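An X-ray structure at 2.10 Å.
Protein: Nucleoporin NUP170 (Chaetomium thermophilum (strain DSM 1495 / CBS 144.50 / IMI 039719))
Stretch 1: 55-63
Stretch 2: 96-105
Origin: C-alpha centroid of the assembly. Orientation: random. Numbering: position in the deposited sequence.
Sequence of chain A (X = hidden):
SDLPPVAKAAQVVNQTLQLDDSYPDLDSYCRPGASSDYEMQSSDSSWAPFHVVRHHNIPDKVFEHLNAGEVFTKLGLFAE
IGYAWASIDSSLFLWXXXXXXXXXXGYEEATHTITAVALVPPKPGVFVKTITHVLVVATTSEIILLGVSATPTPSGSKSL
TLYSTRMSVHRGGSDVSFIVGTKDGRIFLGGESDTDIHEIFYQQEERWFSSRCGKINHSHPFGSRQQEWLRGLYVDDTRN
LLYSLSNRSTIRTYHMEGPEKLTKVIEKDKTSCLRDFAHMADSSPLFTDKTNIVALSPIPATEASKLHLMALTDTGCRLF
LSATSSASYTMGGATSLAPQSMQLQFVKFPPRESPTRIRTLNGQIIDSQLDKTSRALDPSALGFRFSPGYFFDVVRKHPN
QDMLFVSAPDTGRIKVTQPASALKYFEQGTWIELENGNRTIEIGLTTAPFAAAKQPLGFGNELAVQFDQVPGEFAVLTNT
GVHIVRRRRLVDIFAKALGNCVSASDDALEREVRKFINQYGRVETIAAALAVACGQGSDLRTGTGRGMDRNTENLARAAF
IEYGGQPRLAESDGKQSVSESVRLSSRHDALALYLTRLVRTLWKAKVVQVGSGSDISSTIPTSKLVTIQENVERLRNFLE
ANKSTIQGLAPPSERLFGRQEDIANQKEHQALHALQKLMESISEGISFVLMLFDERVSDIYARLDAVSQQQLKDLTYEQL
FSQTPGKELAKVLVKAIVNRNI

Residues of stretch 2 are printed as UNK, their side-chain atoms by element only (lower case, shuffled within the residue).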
ATOM      1  N   HIS A  55      -9.935  18.038  -2.675  1.00 52.75           N
ATOM      2  CA  HIS A  55      -8.757  18.895  -2.635  1.00 51.69           C
ATOM      3  C   HIS A  55      -8.819  19.785  -1.401  1.00 56.11           C
ATOM      4  O   HIS A  55      -9.903  20.123  -0.918  1.00 54.47           O
ATOM      5  CB  HIS A  55      -8.646  19.757  -3.901  1.00 64.60           C
ATOM      6  CG  HIS A  55      -9.667  20.850  -3.979  1.00 79.57           C
ATOM      7  ND1 HIS A  55     -10.932  20.653  -4.486  1.00 91.00           N
ATOM      8  CD2 HIS A  55      -9.604  22.153  -3.617  1.00 84.14           C
ATOM      9  CE1 HIS A  55     -11.608  21.787  -4.431  1.00 98.32           C
ATOM     10  NE2 HIS A  55     -10.825  22.714  -3.909  1.00 98.46           N
ATOM     11  N   HIS A  56      -7.642  20.166  -0.900  1.00 55.20           N
ATOM     12  CA  HIS A  56      -7.513  20.987   0.303  1.00 52.38           C
ATOM     13  C   HIS A  56      -6.565  22.141   0.009  1.00 54.88           C
ATOM     14  O   HIS A  56      -5.365  21.928  -0.190  1.00 52.62           O
ATOM     15  CB  HIS A  56      -6.998  20.163   1.485  1.00 48.20           C
ATOM     16  CG  HIS A  56      -7.825  18.954   1.789  1.00 60.31           C
ATOM     17  ND1 HIS A  56      -9.075  19.033   2.363  1.00 57.57           N
ATOM     18  CD2 HIS A  56      -7.572  17.635   1.617  1.00 57.52           C
ATOM     19  CE1 HIS A  56      -9.562  17.815   2.521  1.00 63.39           C
ATOM     20  NE2 HIS A  56      -8.669  16.948   2.077  1.00 67.51           N
ATOM     21  N   ASN A  57      -7.096  23.360   0.001  1.00 55.93           N
ATOM     22  CA  ASN A  57      -6.278  24.535  -0.263  1.00 55.91           C
ATOM     23  C   ASN A  57      -5.295  24.786   0.875  1.00 57.12           C
ATOM     24  O   ASN A  57      -5.542  24.438   2.032  1.00 54.98           O
ATOM     25  CB  ASN A  57      -7.159  25.769  -0.459  1.00 58.42           C
ATOM     26  CG  ASN A  57      -7.865  25.773  -1.799  1.00 64.83           C
ATOM     27  OD1 ASN A  57      -7.268  26.099  -2.825  1.00 82.43           O
ATOM     28  ND2 ASN A  57      -9.145  25.419  -1.797  1.00 78.36           N
ATOM     29  N   ILE A  58      -4.165  25.390   0.529  1.00 51.91           N
ATOM     30  CA  ILE A  58      -3.214  25.843   1.551  1.00 58.57           C
ATOM     31  C   ILE A  58      -3.856  26.976   2.349  1.00 55.07           C
ATOM     32  O   ILE A  58      -4.471  27.875   1.749  1.00 57.49           O
ATOM     33  CB  ILE A  58      -1.907  26.303   0.896  1.00 57.94           C
ATOM     34  CG1 ILE A  58      -1.167  25.104   0.292  1.00 58.49           C
ATOM     35  CG2 ILE A  58      -1.006  27.006   1.913  1.00 53.96           C
ATOM     36  CD1 ILE A  58       0.010  25.481  -0.591  1.00 59.16           C
ATOM     37  N   PRO A  59      -3.760  26.979   3.680  1.00 56.21           N
ATOM     38  CA  PRO A  59      -4.354  28.075   4.457  1.00 60.77           C
ATOM     39  C   PRO A  59      -3.795  29.431   4.050  1.00 73.99           C
ATOM     40  O   PRO A  59      -2.622  29.565   3.694  1.00 69.60           O
ATOM     41  CB  PRO A  59      -3.980  27.727   5.903  1.00 66.68           C
ATOM     42  CG  PRO A  59      -3.795  26.247   5.895  1.00 66.94           C
ATOM     43  CD  PRO A  59      -3.222  25.918   4.550  1.00 54.89           C
ATOM     44  N   ASP A  60      -4.663  30.447   4.105  1.00 79.03           N
ATOM     45  CA  ASP A  60      -4.265  31.793   3.705  1.00 78.99           C
ATOM     46  C   ASP A  60      -3.116  32.319   4.554  1.00 78.30           C
ATOM     47  O   ASP A  60      -2.256  33.047   4.047  1.00 79.57           O
ATOM     48  CB  ASP A  60      -5.460  32.744   3.794  1.00 76.15           C
ATOM     49  CG  ASP A  60      -6.509  32.468   2.732  1.00 85.40           C
ATOM     50  OD1 ASP A  60      -6.133  32.124   1.591  1.00 90.43           O
ATOM     51  OD2 ASP A  60      -7.713  32.601   3.036  1.00 98.52           O
ATOM     52  N   LYS A  61      -3.082  31.968   5.841  1.00 76.02           N
ATOM     53  CA  LYS A  61      -1.998  32.428   6.703  1.00 87.38           C
ATOM     54  C   LYS A  61      -0.647  31.905   6.232  1.00 87.23           C
ATOM     55  O   LYS A  61       0.373  32.583   6.401  1.00 90.69           O
ATOM     56  CB  LYS A  61      -2.266  32.002   8.147  1.00 88.57           C
ATOM     57  CG  LYS A  61      -3.265  32.894   8.875  1.00103.95           C
ATOM     58  CD  LYS A  61      -4.047  32.127   9.936  1.00110.39           C
ATOM     59  CE  LYS A  61      -3.178  31.737  11.120  1.00118.73           C
ATOM     60  NZ  LYS A  61      -3.825  30.684  11.953  1.00 94.65           N
ATOM     61  N   VAL A  62      -0.617  30.709   5.639  1.00 82.20           N
ATOM     62  CA  VAL A  62       0.631  30.188   5.089  1.00 76.83           C
ATOM     63  C   VAL A  62       1.039  30.985   3.856  1.00 79.68           C
ATOM     64  O   VAL A  62       2.229  31.211   3.612  1.00 82.97           O
ATOM     65  CB  VAL A  62       0.488  28.686   4.778  1.00 72.98           C
ATOM     66  CG1 VAL A  62       1.771  28.139   4.162  1.00 62.77           C
ATOM     67  CG2 VAL A  62       0.133  27.914   6.039  1.00 66.38           C
ATOM     68  N   PHE A  63       0.062  31.415   3.052  1.00 82.01           N
ATOM     69  CA  PHE A  63       0.373  32.275   1.914  1.00 81.94           C
ATOM     70  C   PHE A  63       0.940  33.611   2.377  1.00 94.78           C
ATOM     71  O   PHE A  63       1.846  34.164   1.743  1.00 91.80           O
ATOM     72  CB  PHE A  63      -0.876  32.497   1.059  1.00 85.32           C
ATOM     73  CG  PHE A  63      -1.256  31.314   0.212  1.00 78.34           C
ATOM     74  CD1 PHE A  63      -0.416  30.866  -0.793  1.00 77.80           C
ATOM     75  CD2 PHE A  63      -2.465  30.667   0.404  1.00 78.12           C
ATOM     76  CE1 PHE A  63      -0.766  29.784  -1.579  1.00 75.20           C
ATOM     77  CE2 PHE A  63      -2.822  29.586  -0.380  1.00 75.74           C
ATOM     78  CZ  PHE A  63      -1.970  29.145  -1.374  1.00 76.28           C
ATOM     79  N   UNK A  96      -2.946  20.413   9.801  1.00 57.14           N
ATOM     80  CA  UNK A  96      -3.730  19.263   9.358  1.00 49.53           C
ATOM     81  C   UNK A  96      -4.526  19.660   8.120  1.00 53.62           C
ATOM     82  O   UNK A  96      -5.471  20.453   8.208  1.00 48.67           O
ATOM     83  o   UNK A  96      -5.412  17.030   9.083  1.00 58.39           O
ATOM     84  o   UNK A  96      -6.761  17.741  10.658  1.00 67.83           O
ATOM     85  c   UNK A  96      -4.647  18.802  10.490  1.00 65.37           C
ATOM     86  c   UNK A  96      -5.678  17.786  10.041  1.00 64.59           C
ATOM     87  N   UNK A  97      -4.154  19.112   6.960  1.00 53.80           N
ATOM     88  CA  UNK A  97      -4.788  19.515   5.710  1.00 48.49           C
ATOM     89  C   UNK A  97      -6.160  18.889   5.505  1.00 51.39           C
ATOM     90  O   UNK A  97      -6.895  19.336   4.620  1.00 57.39           O
ATOM     91  c   UNK A  97      -4.529  16.859   3.750  1.00 54.36           C
ATOM     92  c   UNK A  97      -3.019  15.018   3.908  1.00 47.77           C
ATOM     93  c   UNK A  97      -2.347  17.182   4.650  1.00 44.70           C
ATOM     94  c   UNK A  97      -4.254  15.519   3.554  1.00 47.98           C
ATOM     95  c   UNK A  97      -3.884  19.184   4.516  1.00 55.59           C
ATOM     96  c   UNK A  97      -2.063  15.844   4.453  1.00 44.06           C
ATOM     97  c   UNK A  97      -3.586  17.711   4.310  1.00 49.20           C
ATOM     98  o   UNK A  97      -2.737  13.687   3.713  1.00 44.86           O
ATOM     99  N   UNK A  98      -6.530  17.875   6.292  1.00 56.72           N
ATOM    100  CA  UNK A  98      -7.878  17.326   6.216  1.00 59.45           C
ATOM    101  C   UNK A  98      -8.898  18.220   6.907  1.00 64.95           C
ATOM    102  O   UNK A  98     -10.092  18.134   6.599  1.00 68.51           O
ATOM    103  c   UNK A  98      -7.928  15.928   6.841  1.00 61.36           C
ATOM    104  c   UNK A  98      -6.787  15.055   6.323  1.00 58.11           C
ATOM    105  o   UNK A  98      -7.849  16.031   8.266  1.00 55.15           O
ATOM    106  N   UNK A  99      -8.451  19.073   7.826  1.00 68.46           N
ATOM    107  CA  UNK A  99      -9.325  19.970   8.567  1.00 77.77           C
ATOM    108  C   UNK A  99      -9.751  21.139   7.677  1.00 72.90           C
ATOM    109  O   UNK A  99      -8.929  21.687   6.939  1.00 71.52           O
ATOM    110  c   UNK A  99      -9.498  21.189  10.785  1.00 77.19           C
ATOM    111  n   UNK A  99     -10.763  21.833  12.460  1.00 72.09           N
ATOM    112  c   UNK A  99     -10.011  20.791  11.973  1.00 74.16           C
ATOM    113  n   UNK A  99      -9.949  22.474  10.584  1.00 74.05           N
ATOM    114  c   UNK A  99     -10.710  22.836  11.602  1.00 79.46           C
ATOM    115  c   UNK A  99      -8.605  20.487   9.811  1.00 73.81           C
ATOM    116  N   UNK A 100     -11.025  21.545   7.724  1.00 75.03           N
ATOM    117  CA  UNK A 100     -11.481  22.598   6.799  1.00 74.22           C
ATOM    118  C   UNK A 100     -10.938  23.980   7.126  1.00 74.92           C
ATOM    119  O   UNK A 100     -10.748  24.785   6.205  1.00 79.88           O
ATOM    120  c   UNK A 100     -12.124  21.032   8.559  1.00 75.42           C
ATOM    121  c   UNK A 100     -13.008  22.543   6.938  1.00 74.60           C
ATOM    122  c   UNK A 100     -13.238  22.006   8.307  1.00 74.10           C
ATOM    123  N   UNK A 101     -10.697  24.286   8.401  1.00 74.14           N
ATOM    124  CA  UNK A 101     -10.108  25.557   8.826  1.00 77.90           C
ATOM    125  C   UNK A 101      -9.020  25.263   9.852  1.00 77.14           C
ATOM    126  O   UNK A 101      -9.209  25.480  11.057  1.00 82.71           O
ATOM    127  c   UNK A 101     -11.172  26.495   9.398  1.00 82.69           C
ATOM    128  o   UNK A 101      -9.732  28.374   9.058  1.00101.24           O
ATOM    129  n   UNK A 101     -11.133  28.456  10.810  1.00 91.95           N
ATOM    130  c   UNK A 101     -10.618  27.861   9.742  1.00 95.55           C
ATOM    131  N   UNK A 102      -7.864  24.775   9.408  1.00 72.27           N
ATOM    132  CA  UNK A 102      -6.831  24.345  10.360  1.00 70.26           C
ATOM    133  C   UNK A 102      -6.192  25.513  11.096  1.00 66.83           C
ATOM    134  O   UNK A 102      -6.127  26.637  10.594  1.00 70.92           O
ATOM    135  c   UNK A 102      -7.472  24.511   8.016  1.00 69.02           C
ATOM    136  c   UNK A 102      -6.468  23.424   8.152  1.00 68.30           C
ATOM    137  c   UNK A 102      -5.800  23.632   9.475  1.00 64.90           C
ATOM    138  N   UNK A 103      -5.713  25.223  12.305  1.00 67.64           N
ATOM    139  CA  UNK A 103      -4.837  26.129  13.033  1.00 74.24           C
ATOM    140  C   UNK A 103      -3.388  25.751  12.752  1.00 68.82           C
ATOM    141  O   UNK A 103      -3.055  24.568  12.633  1.00 65.07           O
ATOM    142  o   UNK A 103      -5.614  25.704  17.223  1.00 99.75           O
ATOM    143  c   UNK A 103      -4.832  24.858  16.739  1.00 97.65           C
ATOM    144  o   UNK A 103      -4.159  24.071  17.440  1.00 90.38           O
ATOM    145  c   UNK A 103      -4.679  24.790  15.231  1.00 89.35           C
ATOM    146  c   UNK A 103      -5.115  26.079  14.539  1.00 84.43           C
ATOM    147  N   UNK A 104      -2.528  26.761  12.646  1.00 67.89           N
ATOM    148  CA  UNK A 104      -1.130  26.551  12.293  1.00 52.79           C
ATOM    149  C   UNK A 104      -0.315  26.271  13.550  1.00 58.37           C
ATOM    150  O   UNK A 104      -0.301  27.083  14.482  1.00 74.77           O
ATOM    151  c   UNK A 104      -0.572  27.766  11.555  1.00 61.65           C
ATOM    152  c   UNK A 104      -1.236  28.124  10.223  1.00 75.12           C
ATOM    153  c   UNK A 104      -1.170  26.964   9.239  1.00 72.08           C
ATOM    154  c   UNK A 104      -0.579  29.360   9.631  1.00 81.39           C
ATOM    155  N   UNK A 105       0.360  25.122  13.572  1.00 53.29           N
ATOM    156  CA  UNK A 105       1.304  24.780  14.633  1.00 46.63           C
ATOM    157  C   UNK A 105       2.635  25.433  14.266  1.00 67.01           C
ATOM    158  O   UNK A 105       3.353  24.948  13.390  1.00 63.32           O
ATOM    159  c   UNK A 105       0.085  22.639  15.124  1.00 60.01           C
ATOM    160  c   UNK A 105       2.455  22.946  15.904  1.00 56.17           C
ATOM    161  c   UNK A 105       1.447  23.266  14.806  1.00 53.54           C
ATOM    162  c   UNK A 105       0.091  21.126  15.126  1.00 64.14           C
TER

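Position 96 carries four side-chain atoms, two carbons and two oxygens, with both oxygens on the second carbon. A carboxylate attached directly to CB identifies Asp-96. It lies out of reach of stretch 1, and its OD2 is hydrogen-bonded elsewhere in the structure.

At position 97 one carbon leads to a ring of six carbons bearing a single oxygen, and the edge of this ring meets His-56; this is Tyr-97. The CA-to-CB bond points sideways, and CD1 of Tyr-97 lies 3.8 Å from CD2 of His-56. The two rings form an oblique pair, with centroids 5.9 Å apart and planes at 46°. The backbone comes closer still: Tyr-97 O sits 3.0 Å from His-56 CG, over one face of the imidazole. Although His-56 ND1 is 3.2 Å from Tyr-97 O, the angle is too poor for a hydrogen bond.

Position 98 has one carbon carrying an oxygen and a second carbon, and its CA lies over the His-56 ring. The branched hydroxyl side chain is that of Thr-98. Its CA-to-CB bond points away from stretch 1, leaving CA to approach the same face of His-56, 4.3 Å from the ring centroid and 17° off the normal, a CH-pi contact. Both N and OG1 of Thr-98 donate to Asp-96 OD1, at 3.1 and 2.8 Å respectively, and so tie the first residues of this segment together.

A single carbon followed by a five-membered ring of three carbons and two nitrogens defines position 99 as His-99. It closes a type I turn that starts at Asp-96; its CA-to-CB bond points away from stretch 1, and the residue touches a crystal neighbour.

At position 100 three carbons close a ring onto the backbone nitrogen. This is Pro-100, which makes no contact with stretch 1.

Position 101 has two carbons, the second bearing one oxygen and one nitrogen. The shape alone would fit aspartate, but the elements specify an amide, hence Asn-101. Its backbone N donates to His-99 ND1 at 2.9 Å.

Three carbons again return to the backbone nitrogen at position 102, and here the ring does approach Pro-59. This is Pro-102, with CG 4.5 Å from Pro-59 CG.

Position 103 shows three carbons, the third carrying two oxygens. The longer carboxylate is Glu-103, whose CA-to-CB bond points away from stretch 1.

Four carbons forked at the second, all apolar, reach Pro-59, Lys-61 and Val-62 from position 104, which is Leu-104. Its CA-to-CB bond points toward stretch 1, where CD1 lies 3.5 Å from Lys-61 CB, while CD2 approaches Val-62 CG2 at 3.6 Å and Pro-59 CG at 4.3 Å.

Position 105 also has four carbons, but the fork is at the first and one arm is two carbons long: Ile-105, out of reach.

The contact buries 372 Å² in total without a single hydrogen bond across it. His-56 packs against the turn, largely against its backbone, while Leu-104 and Pro-102 supply an apolar patch for Pro-59 and the start of the following helix. Packing therefore joins the two segments.

Stretch 2 (96-105) DYTHPNPELI
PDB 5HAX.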